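Local structure of penicillin-binding protein 2B (Streptococcus pneumoniae, 2WAD) at residues N671-N674 / Q675-M679; A315-D318 / S319-L323; I535-N538 / G539-L542; L323-S326 / Y327-E331. The protein is thought to act as a transpeptidase that forms peptide cross-links between glycan strands of peptidoglycan in peripheral cell-wall synthesis, and binds penicillin. All blocks are in the same frame, centred on the assembly; numbering follows the deposited sequence.

Contact 1. Residues N671-N674 / Q675-M679. Unlike the reference sequence in segment 671-674: Asn-674 (reference Gln). Unlike the reference sequence in segment 675-679: Gln-675 (reference Lys), His-676 (reference Tyr). With ZN (zinc ion), chain F.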
loop_
_atom_site.group_PDB
_atom_site.type_symbol
_atom_site.label_atom_id
_atom_site.label_comp_id
_atom_site.label_asym_id
_atom_site.label_seq_id
_atom_site.Cartn_x
_atom_site.Cartn_y
_atom_site.Cartn_z
ATOM N N ASN A 671 17.441 -17.276 7.988
ATOM C CA ASN A 671 17.840 -17.796 9.301
ATOM C C ASN A 671 17.068 -17.037 10.375
ATOM O O ASN A 671 16.645 -17.621 11.362
ATOM C CB ASN A 671 19.332 -17.572 9.575
ATOM C CG ASN A 671 20.232 -18.551 8.859
ATOM O OD1 ASN A 671 19.795 -19.612 8.433
ATOM N ND2 ASN A 671 21.526 -18.224 8.791
ATOM N N LEU A 672 16.898 -15.727 10.205
ATOM C CA LEU A 672 16.173 -14.946 11.216
ATOM C C LEU A 672 14.772 -15.499 11.379
ATOM O O LEU A 672 14.286 -15.694 12.493
ATOM C CB LEU A 672 16.122 -13.461 10.877
ATOM C CG LEU A 672 17.339 -12.623 11.288
ATOM C CD1 LEU A 672 17.395 -11.273 10.575
ATOM C CD2 LEU A 672 17.454 -12.446 12.815
ATOM N N TYR A 673 14.130 -15.781 10.250
ATOM C CA TYR A 673 12.784 -16.341 10.268
ATOM C C TYR A 673 12.691 -17.719 10.908
ATOM O O TYR A 673 11.743 -17.995 11.653
ATOM C CB TYR A 673 12.210 -16.430 8.855
ATOM C CG TYR A 673 10.743 -16.790 8.873
ATOM C CD1 TYR A 673 9.799 -15.906 9.383
ATOM C CD2 TYR A 673 10.303 -18.020 8.401
ATOM C CE1 TYR A 673 8.442 -16.239 9.420
ATOM C CE2 TYR A 673 8.959 -18.345 8.402
ATOM C CZ TYR A 673 8.032 -17.450 8.912
ATOM O OH TYR A 673 6.702 -17.781 8.941
ATOM N N ASN A 674 13.644 -18.586 10.574
ATOM C CA ASN A 674 13.720 -19.929 11.153
ATOM C C ASN A 674 13.861 -19.947 12.676
ATOM O O ASN A 674 13.212 -20.729 13.350
ATOM C CB ASN A 674 14.848 -20.760 10.544
ATOM C CG ASN A 674 14.716 -22.230 10.900
ATOM O OD1 ASN A 674 13.609 -22.773 10.897
ATOM N ND2 ASN A 674 15.832 -22.879 11.225
ATOM N N GLN A 675 14.711 -19.080 13.209
ATOM C CA GLN A 675 14.754 -18.805 14.638
ATOM C C GLN A 675 13.350 -18.462 15.151
ATOM O O GLN A 675 12.874 -19.027 16.130
ATOM C CB GLN A 675 15.688 -17.608 14.855
ATOM C CG GLN A 675 16.521 -17.661 16.110
ATOM C CD GLN A 675 17.576 -16.566 16.167
ATOM O OE1 GLN A 675 18.180 -16.217 15.149
ATOM N NE2 GLN A 675 17.807 -16.027 17.365
ATOM N N HIS A 676 12.681 -17.533 14.472
ATOM C CA HIS A 676 11.434 -16.939 14.954
ATOM C C HIS A 676 10.204 -17.842 14.781
ATOM O O HIS A 676 9.249 -17.762 15.543
ATOM C CB HIS A 676 11.224 -15.577 14.288
ATOM C CG HIS A 676 9.846 -15.030 14.472
ATOM N ND1 HIS A 676 9.488 -14.266 15.564
ATOM C CD2 HIS A 676 8.733 -15.152 13.711
ATOM C CE1 HIS A 676 8.213 -13.932 15.461
ATOM N NE2 HIS A 676 7.732 -14.456 14.347
ATOM N N HIS A 677 10.273 -18.745 13.810
ATOM C CA HIS A 677 9.174 -19.627 13.438
ATOM C C HIS A 677 9.842 -20.876 12.869
ATOM O O HIS A 677 9.970 -21.015 11.650
ATOM C CB HIS A 677 8.314 -18.925 12.372
ATOM C CG HIS A 677 7.370 -19.826 11.643
ATOM N ND1 HIS A 677 6.027 -19.912 11.950
ATOM C CD2 HIS A 677 7.569 -20.659 10.592
ATOM C CE1 HIS A 677 5.445 -20.770 11.132
ATOM N NE2 HIS A 677 6.359 -21.242 10.301
ATOM N N PRO A 678 10.331 -21.764 13.756
ATOM C CA PRO A 678 11.125 -22.903 13.316
ATOM C C PRO A 678 10.483 -23.618 12.135
ATOM O O PRO A 678 9.271 -23.832 12.136
ATOM C CB PRO A 678 11.142 -23.798 14.558
ATOM C CG PRO A 678 11.194 -22.792 15.687
ATOM C CD PRO A 678 10.301 -21.656 15.230
ATOM N N MET A 679 11.289 -23.978 11.140
ATOM C CA MET A 679 10.774 -24.645 9.947
ATOM C C MET A 679 11.240 -26.093 9.779
ATOM O O MET A 679 10.417 -26.974 9.546
ATOM C CB MET A 679 11.061 -23.825 8.684
ATOM C CG MET A 679 10.525 -22.407 8.721
ATOM S SD MET A 679 11.019 -21.488 7.258
ATOM C CE MET A 679 12.795 -21.356 7.475
HETATM ZN ZN ZN F . 11.332 -13.639 16.949
#
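Only the rim of the Tyr-673 phenol reaches over the imidazole of His-677: the planes are 26° from parallel and the centroids 4.9 Å apart, a strongly offset pair. The offset puts the tyrosine oxygen over the middle of the imidazole face, with OH 3.4 Å from His-677 CD2, while His-677 CB lies over the phenol face in a CH-pi contact, 4.0 Å from the ring centroid of Tyr-673. Both side chains have CG anti to the backbone N (chi1 -171° and 165°), and they run alongside each other. At the edge of the same phenol, in its plane, Met-679 SD touches Tyr-673 CD2 at 3.7 Å, a Met-aromatic contact that suits a large, soft sulfur. Here helix 661-676 ends. His-677 is the first residue to leave helical angles, though its N still bonds to Tyr-673 O at 2.7 Å. Beyond it, the amide oxygen of Asn-674 takes over a backbone role: Asn-674 OD1 accepts a hydrogen bond from Met-679 N at 2.6 Å, nearly in line with the side-chain carbonyl, and ND2 of Asn-674 bonds to Thr-609 OG1. An asparagine can thus tie the tail down with one end and a loop with the other. Phe-316 meets the Tyr-673 ring edge to face, joining this end to helix 314-334. His-676 instead binds a zinc ion through ND1 at 2.4 Å, its side chain also touching Asp-313. With ND1 bound to the metal, a neutral His-676 would be expected to carry its proton on NE2.

Contact 2. Residues A315-D318 / S319-L323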
loop_
_atom_site.group_PDB
_atom_site.type_symbol
_atom_site.label_atom_id
_atom_site.label_comp_id
_atom_site.label_asym_id
_atom_site.label_seq_id
_atom_site.Cartn_x
_atom_site.Cartn_y
_atom_site.Cartn_z
ATOM N N ALA A 315 8.349 -7.775 15.630
ATOM C CA ALA A 315 9.680 -8.195 16.046
ATOM C C ALA A 315 10.456 -8.688 14.829
ATOM O O ALA A 315 11.606 -8.290 14.619
ATOM C CB ALA A 315 9.612 -9.282 17.149
ATOM N N PHE A 316 9.824 -9.543 14.024
ATOM C CA PHE A 316 10.434 -9.963 12.762
ATOM C C PHE A 316 10.764 -8.761 11.866
ATOM O O PHE A 316 11.895 -8.584 11.395
ATOM C CB PHE A 316 9.616 -11.035 12.024
ATOM C CG PHE A 316 10.333 -11.603 10.847
ATOM C CD1 PHE A 316 11.533 -12.278 11.014
ATOM C CD2 PHE A 316 9.854 -11.409 9.564
ATOM C CE1 PHE A 316 12.236 -12.768 9.918
ATOM C CE2 PHE A 316 10.537 -11.898 8.462
ATOM C CZ PHE A 316 11.727 -12.573 8.635
ATOM N N GLN A 317 9.777 -7.901 11.670
ATOM C CA GLN A 317 9.978 -6.727 10.831
ATOM C C GLN A 317 11.115 -5.844 11.349
ATOM O O GLN A 317 11.883 -5.312 10.552
ATOM C CB GLN A 317 8.667 -5.946 10.644
ATOM C CG GLN A 317 8.826 -4.598 9.918
ATOM C CD GLN A 317 8.631 -4.676 8.408
ATOM O OE1 GLN A 317 8.353 -5.742 7.860
ATOM N NE2 GLN A 317 8.718 -3.534 7.735
ATOM N N ASP A 318 11.233 -5.700 12.672
ATOM C CA ASP A 318 12.278 -4.898 13.296
ATOM C C ASP A 318 13.645 -5.501 12.996
ATOM O O ASP A 318 14.618 -4.785 12.739
ATOM C CB ASP A 318 12.112 -4.837 14.825
ATOM C CG ASP A 318 10.954 -3.957 15.267
ATOM O OD1 ASP A 318 10.396 -3.194 14.450
ATOM O OD2 ASP A 318 10.615 -4.012 16.461
ATOM N N SER A 319 13.724 -6.820 13.063
ATOM C CA SER A 319 15.020 -7.464 12.911
ATOM C C SER A 319 15.466 -7.477 11.441
ATOM O O SER A 319 16.639 -7.279 11.132
ATOM C CB SER A 319 15.072 -8.811 13.652
ATOM O OG SER A 319 14.393 -9.818 12.948
ATOM N N VAL A 320 14.527 -7.594 10.510
ATOM C CA VAL A 320 14.875 -7.332 9.103
ATOM C C VAL A 320 15.358 -5.886 8.828
ATOM O O VAL A 320 16.374 -5.681 8.172
ATOM C CB VAL A 320 13.745 -7.769 8.148
ATOM C CG1 VAL A 320 14.124 -7.505 6.695
ATOM C CG2 VAL A 320 13.466 -9.234 8.368
ATOM N N ASP A 321 14.637 -4.882 9.324
ATOM C CA ASP A 321 15.078 -3.483 9.237
ATOM C C ASP A 321 16.527 -3.304 9.735
ATOM O O ASP A 321 17.336 -2.629 9.105
ATOM C CB ASP A 321 14.130 -2.594 10.068
ATOM C CG ASP A 321 12.721 -2.462 9.468
ATOM O OD1 ASP A 321 11.849 -1.906 10.152
ATOM O OD2 ASP A 321 12.438 -2.862 8.313
ATOM N N ALA A 322 16.872 -3.920 10.864
ATOM C CA ALA A 322 18.218 -3.805 11.448
ATOM C C ALA A 322 19.263 -4.440 10.554
ATOM O O ALA A 322 20.327 -3.854 10.320
ATOM C CB ALA A 322 18.275 -4.413 12.879
ATOM N N LEU A 323 18.957 -5.630 10.042
ATOM C CA LEU A 323 19.855 -6.325 9.121
ATOM C C LEU A 323 20.160 -5.438 7.909
ATOM O O LEU A 323 21.336 -5.191 7.569
ATOM C CB LEU A 323 19.219 -7.655 8.688
ATOM C CG LEU A 323 20.060 -8.626 7.857
ATOM C CD1 LEU A 323 21.169 -9.195 8.767
ATOM C CD2 LEU A 323 19.177 -9.734 7.319
HETATM O O HOH W 1 9.840 -0.563 8.978
#
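The carbonyl oxygen of Phe-316 draws several donors at once. Val-320 N makes the sound helical bond, 2.9 Å from Phe-316 O, and Ser-319 N adds a weak one. Ser-319 OG also lies 3.2 Å from Phe-316 O, a possible further bond. This is the opening of helix 314-334, the N-terminal helix of the transpeptidase region, which packs against both strand 355-363 and helix 661-676. Ser-319 suits its place because a short hydroxyl, held between backbone N and carbonyl carbon (chi1 77°), may turn back on the preceding turn. One turn apart on the buried side, Val-320 CG2 sits over the face of the Phe-316 ring, 4.0 Å from the centroid and 19° off the ring normal. The branched valine thus presents a methyl to a flat, apolar surface. On another side, Gln-317 and Asp-321 cross with amide and carboxylate planes 82° apart. Their firmest partners lie on the strand, Met-358 O for the amide NE2 and Ser-359 OG for the carboxylate OD2, so the polar pair fastens the helix to the sheet. A water lies 2.7 Å from Asp-321 OD1 and is only weakly bonded to Gln-317 NE2, at 3.4 Å.

Contact 3. Residues I535-N538 / G539-L542. Unlike the reference sequence in segment 539-542: Leu-542 (reference Val).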
loop_
_atom_site.group_PDB
_atom_site.type_symbol
_atom_site.label_atom_id
_atom_site.label_comp_id
_atom_site.label_asym_id
_atom_site.label_seq_id
_atom_site.Cartn_x
_atom_site.Cartn_y
_atom_site.Cartn_z
ATOM N N ILE A 535 7.614 -19.871 -7.955
ATOM C CA ILE A 535 8.487 -21.030 -8.114
ATOM C C ILE A 535 8.408 -21.959 -6.902
ATOM O O ILE A 535 8.253 -23.182 -7.026
ATOM C CB ILE A 535 9.958 -20.605 -8.360
ATOM C CG1 ILE A 535 10.055 -19.849 -9.688
ATOM C CG2 ILE A 535 10.844 -21.864 -8.366
ATOM C CD1 ILE A 535 11.396 -19.188 -10.004
ATOM N N ALA A 536 8.475 -21.378 -5.719
ATOM C CA ALA A 536 8.451 -22.164 -4.492
ATOM C C ALA A 536 7.099 -22.864 -4.286
ATOM O O ALA A 536 7.020 -23.846 -3.564
ATOM C CB ALA A 536 8.775 -21.254 -3.291
ATOM N N ASN A 537 6.032 -22.353 -4.906
ATOM C CA ASN A 537 4.700 -22.942 -4.748
ATOM C C ASN A 537 4.321 -23.714 -6.015
ATOM O O ASN A 537 3.147 -23.853 -6.370
ATOM C CB ASN A 537 3.695 -21.818 -4.464
ATOM C CG ASN A 537 2.347 -22.328 -3.989
ATOM O OD1 ASN A 537 2.283 -23.188 -3.117
ATOM N ND2 ASN A 537 1.262 -21.767 -4.534
ATOM N N ASN A 538 5.342 -24.162 -6.730
ATOM C CA ASN A 538 5.170 -25.018 -7.908
ATOM C C ASN A 538 4.343 -24.459 -9.055
ATOM O O ASN A 538 3.612 -25.194 -9.721
ATOM C CB ASN A 538 4.700 -26.411 -7.493
ATOM C CG ASN A 538 5.748 -27.122 -6.633
ATOM O OD1 ASN A 538 6.933 -27.117 -6.961
ATOM N ND2 ASN A 538 5.321 -27.684 -5.508
ATOM N N GLY A 539 4.463 -23.150 -9.266
ATOM C CA GLY A 539 3.879 -22.489 -10.435
ATOM C C GLY A 539 2.533 -21.843 -10.166
ATOM O O GLY A 539 1.972 -21.182 -11.022
ATOM N N VAL A 540 1.989 -22.046 -8.982
ATOM C CA VAL A 540 0.753 -21.372 -8.598
ATOM C C VAL A 540 1.018 -20.054 -7.870
ATOM O O VAL A 540 1.443 -19.999 -6.719
ATOM C CB VAL A 540 -0.160 -22.262 -7.737
ATOM C CG1 VAL A 540 -1.369 -21.455 -7.264
ATOM C CG2 VAL A 540 -0.561 -23.517 -8.527
ATOM N N ARG A 541 0.747 -18.974 -8.584
ATOM C CA ARG A 541 1.102 -17.649 -8.122
ATOM C C ARG A 541 0.004 -17.119 -7.215
ATOM O O ARG A 541 -1.172 -17.215 -7.537
ATOM C CB ARG A 541 1.212 -16.774 -9.349
ATOM C CG ARG A 541 1.563 -15.325 -9.081
ATOM C CD ARG A 541 1.698 -14.690 -10.456
ATOM N NE ARG A 541 1.653 -13.260 -10.296
ATOM C CZ ARG A 541 0.793 -12.452 -10.893
ATOM N NH1 ARG A 541 -0.082 -12.897 -11.777
ATOM N NH2 ARG A 541 0.868 -11.165 -10.606
ATOM N N LEU A 542 0.391 -16.590 -6.063
ATOM C CA LEU A 542 -0.557 -16.230 -5.022
ATOM C C LEU A 542 -0.472 -14.736 -4.733
ATOM O O LEU A 542 0.613 -14.160 -4.728
ATOM C CB LEU A 542 -0.244 -17.018 -3.754
ATOM C CG LEU A 542 -0.370 -18.551 -3.730
ATOM C CD1 LEU A 542 -0.237 -19.046 -2.273
ATOM C CD2 LEU A 542 -1.696 -19.049 -4.330
#
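Asn-537 ND2 donates to Val-540 O at 2.8 Å, a nearly straight bond (171° at the hydrogen) with the acceptor lying in the plane of the asparagine amide. The backbone of the same two residues is joined more loosely, Val-540 N reaching Asn-537 O at 3.4 Å in a weak bond. A chi1 of -168° sends the Asn-537 amide away from its own N, and the side chain extends from the end of the helix to the start of strand 540-542 and holds the two together. Between them the chain makes a type I' beta turn, Asn-537 to Val-540, which overlaps the Schellman motif ending helix 525-536: Asn-538 N bonds to Ile-535 O at 3.1 Å, Gly-539 N pairs with Thr-534 O, and Asn-538, the C-prime residue, has positive phi. Asparagine tolerates that conformation well. Gly-539 follows at phi 97°, where a beta carbon would collide with Asn-538 O. Strand 540-542 then pairs antiparallel with strand 570-573, and the guanidinium of Arg-541 reaches Asn-572 and Gln-530. Around the amide the packing is aliphatic. Val-540 CB lies 3.5 Å from Asn-537 ND2, and from farther along the strand Leu-542 brings its branch point alongside, with CG 3.7 Å from Asn-537 ND2.

Contact 4. Residues L323-S326 / Y327-E331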
loop_
_atom_site.group_PDB
_atom_site.type_symbol
_atom_site.label_atom_id
_atom_site.label_comp_id
_atom_site.label_asym_id
_atom_site.label_seq_id
_atom_site.Cartn_x
_atom_site.Cartn_y
_atom_site.Cartn_z
ATOM N N LEU A 323 18.957 -5.630 10.042
ATOM C CA LEU A 323 19.855 -6.325 9.121
ATOM C C LEU A 323 20.160 -5.438 7.909
ATOM O O LEU A 323 21.336 -5.191 7.569
ATOM C CB LEU A 323 19.219 -7.655 8.688
ATOM C CG LEU A 323 20.060 -8.626 7.857
ATOM C CD1 LEU A 323 21.169 -9.195 8.767
ATOM C CD2 LEU A 323 19.177 -9.734 7.319
ATOM N N LEU A 324 19.103 -4.936 7.262
ATOM C CA LEU A 324 19.309 -4.141 6.044
ATOM C C LEU A 324 20.142 -2.909 6.379
ATOM O O LEU A 324 21.014 -2.493 5.627
ATOM C CB LEU A 324 17.990 -3.718 5.385
ATOM C CG LEU A 324 17.380 -4.558 4.266
ATOM C CD1 LEU A 324 17.473 -6.059 4.492
ATOM C CD2 LEU A 324 15.926 -4.091 4.032
ATOM N N LYS A 325 19.858 -2.317 7.526
ATOM C CA LYS A 325 20.602 -1.144 7.923
ATOM C C LYS A 325 22.065 -1.506 8.246
ATOM O O LYS A 325 22.999 -0.800 7.862
ATOM C CB LYS A 325 19.884 -0.451 9.088
ATOM C CG LYS A 325 20.080 1.061 9.047
ATOM C CD LYS A 325 19.485 1.775 10.244
ATOM C CE LYS A 325 19.799 3.263 10.114
ATOM N NZ LYS A 325 19.219 4.075 11.230
ATOM N N SER A 326 22.267 -2.638 8.901
ATOM C CA SER A 326 23.622 -3.114 9.149
ATOM C C SER A 326 24.447 -3.360 7.868
ATOM O O SER A 326 25.530 -2.789 7.678
ATOM C CB SER A 326 23.577 -4.351 10.055
ATOM O OG SER A 326 24.878 -4.896 10.152
ATOM N N TYR A 327 23.925 -4.190 6.967
ATOM C CA TYR A 327 24.548 -4.368 5.668
ATOM C C TYR A 327 24.728 -3.097 4.836
ATOM O O TYR A 327 25.797 -2.850 4.264
ATOM C CB TYR A 327 23.807 -5.429 4.836
ATOM C CG TYR A 327 24.174 -6.862 5.133
ATOM C CD1 TYR A 327 25.243 -7.481 4.482
ATOM C CD2 TYR A 327 23.444 -7.609 6.059
ATOM C CE1 TYR A 327 25.555 -8.801 4.746
ATOM C CE2 TYR A 327 23.749 -8.924 6.320
ATOM C CZ TYR A 327 24.803 -9.518 5.664
ATOM O OH TYR A 327 25.088 -10.842 5.930
ATOM N N PHE A 328 23.699 -2.272 4.723
ATOM C CA PHE A 328 23.878 -1.068 3.894
ATOM C C PHE A 328 24.984 -0.142 4.404
ATOM O O PHE A 328 25.730 0.397 3.602
ATOM C CB PHE A 328 22.585 -0.243 3.738
ATOM C CG PHE A 328 22.592 0.638 2.508
ATOM C CD1 PHE A 328 22.166 0.148 1.280
ATOM C CD2 PHE A 328 23.056 1.945 2.566
ATOM C CE1 PHE A 328 22.190 0.944 0.135
ATOM C CE2 PHE A 328 23.092 2.763 1.437
ATOM C CZ PHE A 328 22.660 2.255 0.208
ATOM N N ASN A 329 25.059 0.093 5.714
ATOM C CA ASN A 329 26.131 0.927 6.265
ATOM C C ASN A 329 27.513 0.329 6.051
ATOM O O ASN A 329 28.461 1.055 5.790
ATOM C CB ASN A 329 25.922 1.201 7.763
ATOM C CG ASN A 329 24.972 2.366 8.029
ATOM O OD1 ASN A 329 25.087 3.448 7.440
ATOM N ND2 ASN A 329 24.022 2.139 8.908
ATOM N N SER A 330 27.625 -0.991 6.151
ATOM C CA SER A 330 28.894 -1.654 5.863
ATOM C C SER A 330 29.304 -1.391 4.414
ATOM O O SER A 330 30.455 -1.028 4.122
ATOM C CB SER A 330 28.754 -3.160 6.129
ATOM O OG SER A 330 30.024 -3.775 6.239
ATOM N N GLU A 331 28.350 -1.529 3.495
ATOM C CA GLU A 331 28.656 -1.295 2.080
ATOM C C GLU A 331 28.925 0.175 1.789
ATOM O O GLU A 331 29.634 0.504 0.843
ATOM C CB GLU A 331 27.550 -1.836 1.179
ATOM C CG GLU A 331 27.409 -3.337 1.251
ATOM C CD GLU A 331 28.572 -4.066 0.599
ATOM O OE1 GLU A 331 28.632 -4.111 -0.651
ATOM O OE2 GLU A 331 29.428 -4.606 1.341
#
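Helix 314-334 continues here through its later turns, and successive faces of it carry different residue types. Towards helix 661-676, Leu-323 and Tyr-327, one turn apart, run alongside each other. A chi1 of -173° carries the leucine branch beside its carbonyl carbon and brings the CD1 methyl of Leu-323 to 3.6 Å from Tyr-327 CE2, while its branch carbon CG stays 4.0 Å from the same atom. Tyr-327 has chi1 at -82°, which swings the ring back along the preceding turn, and its CD2 edge comes 3.5 Å from Leu-323 O, an oxygen lying near the ring plane. That oxygen is already the acceptor of Tyr-327 N at 2.8 Å, so backbone and ring of one residue meet the same carbonyl. Tyrosine suits a site that is greasy at its base and polar at its tip: its hydroxyl bonds to Asp-668 OD1 on helix 661-676. Towards the sheet, Phe-328 N bonds to Leu-324 O at 2.8 Å, and CB of Phe-328 lies close to the same oxygen, while the phenyl leads away from this turn to meet Phe-651 and His-363. On the outward side the long methylene chain of Lys-325 runs beside Asn-329, CG of the lysine 4.1 Å from Asn-329 ND2, as befits an exposed flank. Ser-326 and Ser-330 continue that flank, joined by a backbone bond. Such sidedness is typical of an amphipathic helix packed on a sheet, here the N-terminal helix beside its C-terminal partner on the transpeptidase sheet of the penicillin-recognising fold.

Contacts 2 and 4 follow each other on helix 314-334, share Leu-323 and have centres 12 Å apart. Contact 1, at the end of helix 661-676, touches both: Leu-672 CD1 packs 4.0 Å from Leu-323 CD2, and Tyr-673 N lies 3.6 Å from Phe-316 CE1. The zinc ion on His-676 of contact 1 is also about 5 Å from the side chain of Ala-315 in contact 2. Contact 3 stands apart, its nearest atoms about 11 Å from contact 1 and about 19 Å from contact 4. None includes Ser-386, the inferred acyl-ester serine, but the side chain of Ile-535 in contact 3 comes close to, but does not contact, the probable SxxK group.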